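Long-range contact in cadherin-related family member 2 (Mus musculus, PDB 5CYX), which probably forms calcium-dependent heterophilic adhesion complexes with CDHR5 on adjacent microvilli, controlling how microvilli pack in the epithelial brush border: residues 39-51 / 71-83. Numbering follows the deposited sequence.
Sequences LTYGISGPNASYF and VPFFKITISTSDG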
loop_
_atom_site.group_PDB
_atom_site.type_symbol
_atom_site.label_atom_id
_atom_site.label_comp_id
_atom_site.label_asym_id
_atom_site.label_seq_id
_atom_site.Cartn_x
_atom_site.Cartn_y
_atom_site.Cartn_z
ATOM N N LEU A 39 -55.063 36.363 13.418
ATOM C CA LEU A 39 -55.341 35.549 12.250
ATOM C C LEU A 39 -54.897 34.078 12.364
ATOM O O LEU A 39 -54.196 33.712 13.298
ATOM C CB LEU A 39 -54.721 36.205 11.024
ATOM C CG LEU A 39 -53.271 36.612 10.916
ATOM C CD1 LEU A 39 -52.346 35.440 11.177
ATOM C CD2 LEU A 39 -53.045 37.167 9.510
ATOM N N THR A 40 -55.318 33.243 11.410
ATOM C CA THR A 40 -55.004 31.821 11.437
ATOM C C THR A 40 -54.047 31.363 10.326
ATOM O O THR A 40 -54.059 31.893 9.216
ATOM C CB THR A 40 -56.279 30.963 11.343
ATOM O OG1 THR A 40 -56.893 31.177 10.072
ATOM C CG2 THR A 40 -57.267 31.302 12.458
ATOM N N TYR A 41 -53.268 30.333 10.638
ATOM C CA TYR A 41 -52.244 29.774 9.746
ATOM C C TYR A 41 -52.601 28.371 9.297
ATOM O O TYR A 41 -53.276 27.652 10.016
ATOM C CB TYR A 41 -50.904 29.648 10.474
ATOM C CG TYR A 41 -50.460 30.880 11.170
ATOM C CD1 TYR A 41 -49.655 31.817 10.515
ATOM C CD2 TYR A 41 -50.813 31.118 12.498
ATOM C CE1 TYR A 41 -49.223 32.961 11.166
ATOM C CE2 TYR A 41 -50.379 32.269 13.154
ATOM C CZ TYR A 41 -49.591 33.182 12.474
ATOM O OH TYR A 41 -49.157 34.326 13.095
ATOM N N GLY A 42 -52.087 27.976 8.137
ATOM C CA GLY A 42 -52.217 26.595 7.658
ATOM C C GLY A 42 -51.047 26.186 6.788
ATOM O O GLY A 42 -50.260 27.031 6.343
ATOM N N ILE A 43 -50.915 24.883 6.583
ATOM C CA ILE A 43 -49.954 24.326 5.640
ATOM C C ILE A 43 -50.724 23.418 4.689
ATOM O O ILE A 43 -51.546 22.631 5.132
ATOM C CB ILE A 43 -48.773 23.636 6.368
ATOM C CG1 ILE A 43 -47.830 24.742 6.870
ATOM C CG2 ILE A 43 -47.970 22.724 5.441
ATOM C CD1 ILE A 43 -46.707 24.303 7.792
ATOM N N SER A 44 -50.484 23.580 3.390
ATOM C CA SER A 44 -51.202 22.826 2.341
ATOM C C SER A 44 -50.251 22.405 1.216
ATOM O O SER A 44 -49.057 22.785 1.193
ATOM C CB SER A 44 -52.346 23.667 1.754
ATOM O OG SER A 44 -51.816 24.814 1.091
ATOM N N GLY A 45 -50.794 21.610 0.294
ATOM C CA GLY A 45 -50.055 21.145 -0.885
ATOM C C GLY A 45 -49.642 19.715 -0.661
ATOM O O GLY A 45 -49.933 19.142 0.393
ATOM N N PRO A 46 -48.951 19.122 -1.642
ATOM C CA PRO A 46 -48.702 17.673 -1.606
ATOM C C PRO A 46 -47.844 17.194 -0.415
ATOM O O PRO A 46 -48.004 16.059 0.023
ATOM C CB PRO A 46 -47.997 17.406 -2.941
ATOM C CG PRO A 46 -47.390 18.724 -3.322
ATOM C CD PRO A 46 -48.379 19.744 -2.848
ATOM N N ASN A 47 -46.977 18.059 0.115
ATOM C CA ASN A 47 -46.171 17.716 1.291
ATOM C C ASN A 47 -46.727 18.176 2.638
ATOM O O ASN A 47 -46.000 18.178 3.629
ATOM C CB ASN A 47 -44.788 18.323 1.091
ATOM C CG ASN A 47 -44.133 17.829 -0.170
ATOM O OD1 ASN A 47 -44.078 16.635 -0.406
ATOM N ND2 ASN A 47 -43.623 18.742 -0.981
ATOM N N ALA A 48 -48.004 18.559 2.689
ATOM C CA ALA A 48 -48.651 19.009 3.944
ATOM C C ALA A 48 -48.499 18.056 5.111
ATOM O O ALA A 48 -48.455 18.505 6.249
ATOM C CB ALA A 48 -50.148 19.271 3.735
ATOM N N SER A 49 -48.397 16.763 4.851
ATOM C CA SER A 49 -48.416 15.759 5.929
ATOM C C SER A 49 -47.106 15.661 6.707
ATOM O O SER A 49 -47.038 14.984 7.706
ATOM C CB SER A 49 -48.773 14.378 5.367
ATOM O OG SER A 49 -47.776 13.959 4.454
ATOM N N TYR A 50 -46.054 16.325 6.242
ATOM C CA TYR A 50 -44.853 16.443 7.024
ATOM C C TYR A 50 -45.037 17.307 8.260
ATOM O O TYR A 50 -44.226 17.209 9.193
ATOM C CB TYR A 50 -43.705 17.059 6.191
ATOM C CG TYR A 50 -42.992 16.075 5.326
ATOM C CD1 TYR A 50 -42.057 15.206 5.863
ATOM C CD2 TYR A 50 -43.259 15.994 3.968
ATOM C CE1 TYR A 50 -41.382 14.285 5.069
ATOM C CE2 TYR A 50 -42.595 15.083 3.163
ATOM C CZ TYR A 50 -41.647 14.239 3.719
ATOM O OH TYR A 50 -40.960 13.361 2.912
ATOM N N PHE A 51 -46.045 18.180 8.265
ATOM C CA PHE A 51 -46.254 19.069 9.401
ATOM C C PHE A 51 -47.662 19.067 9.942
ATOM O O PHE A 51 -48.598 18.685 9.260
ATOM C CB PHE A 51 -45.873 20.463 9.021
ATOM C CG PHE A 51 -44.450 20.573 8.534
ATOM C CD1 PHE A 51 -43.395 20.432 9.423
ATOM C CD2 PHE A 51 -44.171 20.761 7.173
ATOM C CE1 PHE A 51 -42.073 20.522 8.984
ATOM C CE2 PHE A 51 -42.863 20.836 6.723
ATOM C CZ PHE A 51 -41.801 20.727 7.638
ATOM N N VAL A 71 -35.716 12.064 0.647
ATOM C CA VAL A 71 -36.289 13.360 0.300
ATOM C C VAL A 71 -35.402 14.481 0.880
ATOM O O VAL A 71 -35.625 14.988 1.977
ATOM C CB VAL A 71 -37.754 13.502 0.731
ATOM C CG1 VAL A 71 -38.307 14.821 0.200
ATOM C CG2 VAL A 71 -38.620 12.344 0.172
ATOM N N PRO A 72 -34.372 14.855 0.130
ATOM C CA PRO A 72 -33.420 15.865 0.571
ATOM C C PRO A 72 -33.963 17.314 0.702
ATOM O O PRO A 72 -33.426 18.106 1.517
ATOM C CB PRO A 72 -32.301 15.776 -0.473
ATOM C CG PRO A 72 -32.915 15.152 -1.664
ATOM C CD PRO A 72 -34.001 14.250 -1.161
ATOM N N PHE A 73 -34.994 17.639 -0.080
ATOM C CA PHE A 73 -35.680 18.919 -0.003
ATOM C C PHE A 73 -37.092 18.742 -0.495
ATOM O O PHE A 73 -37.380 17.782 -1.200
ATOM C CB PHE A 73 -34.913 20.026 -0.802
ATOM C CG PHE A 73 -34.812 19.752 -2.279
ATOM C CD1 PHE A 73 -33.765 18.985 -2.789
ATOM C CD2 PHE A 73 -35.786 20.221 -3.159
ATOM C CE1 PHE A 73 -33.682 18.690 -4.164
ATOM C CE2 PHE A 73 -35.726 19.928 -4.542
ATOM C CZ PHE A 73 -34.681 19.143 -5.042
ATOM N N PHE A 74 -37.984 19.641 -0.121
ATOM C CA PHE A 74 -39.335 19.650 -0.673
ATOM C C PHE A 74 -39.997 20.997 -0.389
ATOM O O PHE A 74 -39.522 21.744 0.449
ATOM C CB PHE A 74 -40.170 18.490 -0.114
ATOM C CG PHE A 74 -40.313 18.523 1.386
ATOM C CD1 PHE A 74 -39.368 17.912 2.205
ATOM C CD2 PHE A 74 -41.372 19.176 1.980
ATOM C CE1 PHE A 74 -39.487 17.954 3.590
ATOM C CE2 PHE A 74 -41.508 19.205 3.371
ATOM C CZ PHE A 74 -40.553 18.606 4.174
ATOM N N LYS A 75 -41.049 21.320 -1.126
ATOM C CA LYS A 75 -41.818 22.563 -0.952
ATOM C C LYS A 75 -43.082 22.379 -0.105
ATOM O O LYS A 75 -43.771 21.330 -0.170
ATOM C CB LYS A 75 -42.326 23.099 -2.303
ATOM C CG LYS A 75 -41.262 23.682 -3.160
ATOM C CD LYS A 75 -41.823 24.215 -4.494
ATOM C CE LYS A 75 -40.661 24.545 -5.446
ATOM N NZ LYS A 75 -39.448 25.111 -4.741
ATOM N N ILE A 76 -43.443 23.451 0.583
ATOM C CA ILE A 76 -44.732 23.516 1.257
ATOM C C ILE A 76 -45.416 24.822 0.910
ATOM O O ILE A 76 -44.775 25.769 0.531
ATOM C CB ILE A 76 -44.598 23.384 2.794
ATOM C CG1 ILE A 76 -43.554 24.366 3.334
ATOM C CG2 ILE A 76 -44.217 21.971 3.142
ATOM C CD1 ILE A 76 -43.480 24.444 4.855
ATOM N N THR A 77 -46.726 24.848 1.040
ATOM C CA THR A 77 -47.485 26.075 0.917
ATOM C C THR A 77 -47.985 26.450 2.326
ATOM O O THR A 77 -48.666 25.652 2.998
ATOM C CB THR A 77 -48.643 25.916 -0.112
ATOM O OG1 THR A 77 -48.083 25.604 -1.401
ATOM C CG2 THR A 77 -49.455 27.188 -0.237
ATOM N N ILE A 78 -47.626 27.644 2.751
ATOM C CA ILE A 78 -48.103 28.229 3.970
ATOM C C ILE A 78 -49.171 29.266 3.644
ATOM O O ILE A 78 -49.033 30.038 2.697
ATOM C CB ILE A 78 -46.944 28.896 4.742
ATOM C CG1 ILE A 78 -45.947 27.822 5.194
ATOM C CG2 ILE A 78 -47.484 29.641 5.964
ATOM C CD1 ILE A 78 -44.565 28.360 5.458
ATOM N N SER A 79 -50.202 29.312 4.478
ATOM C CA SER A 79 -51.335 30.210 4.296
ATOM C C SER A 79 -51.635 30.963 5.582
ATOM O O SER A 79 -51.454 30.429 6.682
ATOM C CB SER A 79 -52.539 29.397 3.895
ATOM O OG SER A 79 -52.884 28.502 4.949
ATOM N N THR A 80 -52.055 32.213 5.442
ATOM C CA THR A 80 -52.576 33.017 6.553
ATOM C C THR A 80 -53.931 33.528 6.119
ATOM O O THR A 80 -54.119 33.859 4.945
ATOM C CB THR A 80 -51.748 34.292 6.815
ATOM O OG1 THR A 80 -51.476 34.909 5.545
ATOM C CG2 THR A 80 -50.462 34.023 7.621
ATOM N N SER A 81 -54.850 33.620 7.068
ATOM C CA SER A 81 -56.196 34.098 6.812
ATOM C C SER A 81 -56.627 35.062 7.913
ATOM O O SER A 81 -56.414 34.806 9.094
ATOM C CB SER A 81 -57.188 32.935 6.741
ATOM O OG SER A 81 -58.504 33.436 6.601
ATOM N N ASP A 82 -57.268 36.148 7.486
ATOM C CA ASP A 82 -57.886 37.145 8.374
ATOM C C ASP A 82 -59.413 36.999 8.427
ATOM O O ASP A 82 -60.084 37.905 8.912
ATOM C CB ASP A 82 -57.514 38.579 7.905
ATOM C CG ASP A 82 -57.988 38.897 6.468
ATOM O OD1 ASP A 82 -58.666 38.050 5.828
ATOM O OD2 ASP A 82 -57.662 40.002 5.962
ATOM N N GLY A 83 -59.962 35.891 7.910
ATOM C CA GLY A 83 -61.411 35.729 7.741
ATOM C C GLY A 83 -61.896 36.096 6.342
ATOM O O GLY A 83 -62.700 35.391 5.752
HETATM O O HOH W 1 -41.612 19.378 -3.585
#
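Thr40 and Ser81 open the antiparallel pairing of strands 40-44 and 73-81, each giving its N-H to the other's carbonyl, Thr40 N to Ser81 O at 3.0 Å. One residue on, in a non-hydrogen-bonded pair, the Tyr41 ring leans obliquely against Thr80, Tyr41 CD1 3.7 Å from Thr80 CG2; the Thr80 hydroxyl hydrogen-bonds Ser6 of another copy of the protein. Gly42 exchanges two backbone bonds with Ser79, whose OG adds a weak one to Gly42 O. Ile43 and Ile78 then run alongside each other, Ile43 CG1 to Ile78 CG1 4.0 Å, on the face turned to Leu29 and Val60. This is the edge of one sheet in the first cadherin repeat, a Greek-key beta sandwich: strand 40-44 is outermost, with 73-81 between it and 86-96. Ser44 closes the pairing with Thr77. With CG anti to its carbonyl carbon (chi1 -58°), Asn47 carries its amide back to strand 73-81, where ND2 donates almost straight (174°) to a lone pair of Lys75 O at 2.7 Å, that oxygen in the amide plane. Tyr50 lays its ring over one face of Phe74 in an offset stack, centroids 4.3 Å apart and planes at 19°, while its OH reaches Val71 CG2. With an alanine here the stack would be gone, and the Phe74 ring would probably be freer to turn. Phe51 brings CE2 to 4.0 Å from Ile76 CG2, which sits at its ring edge.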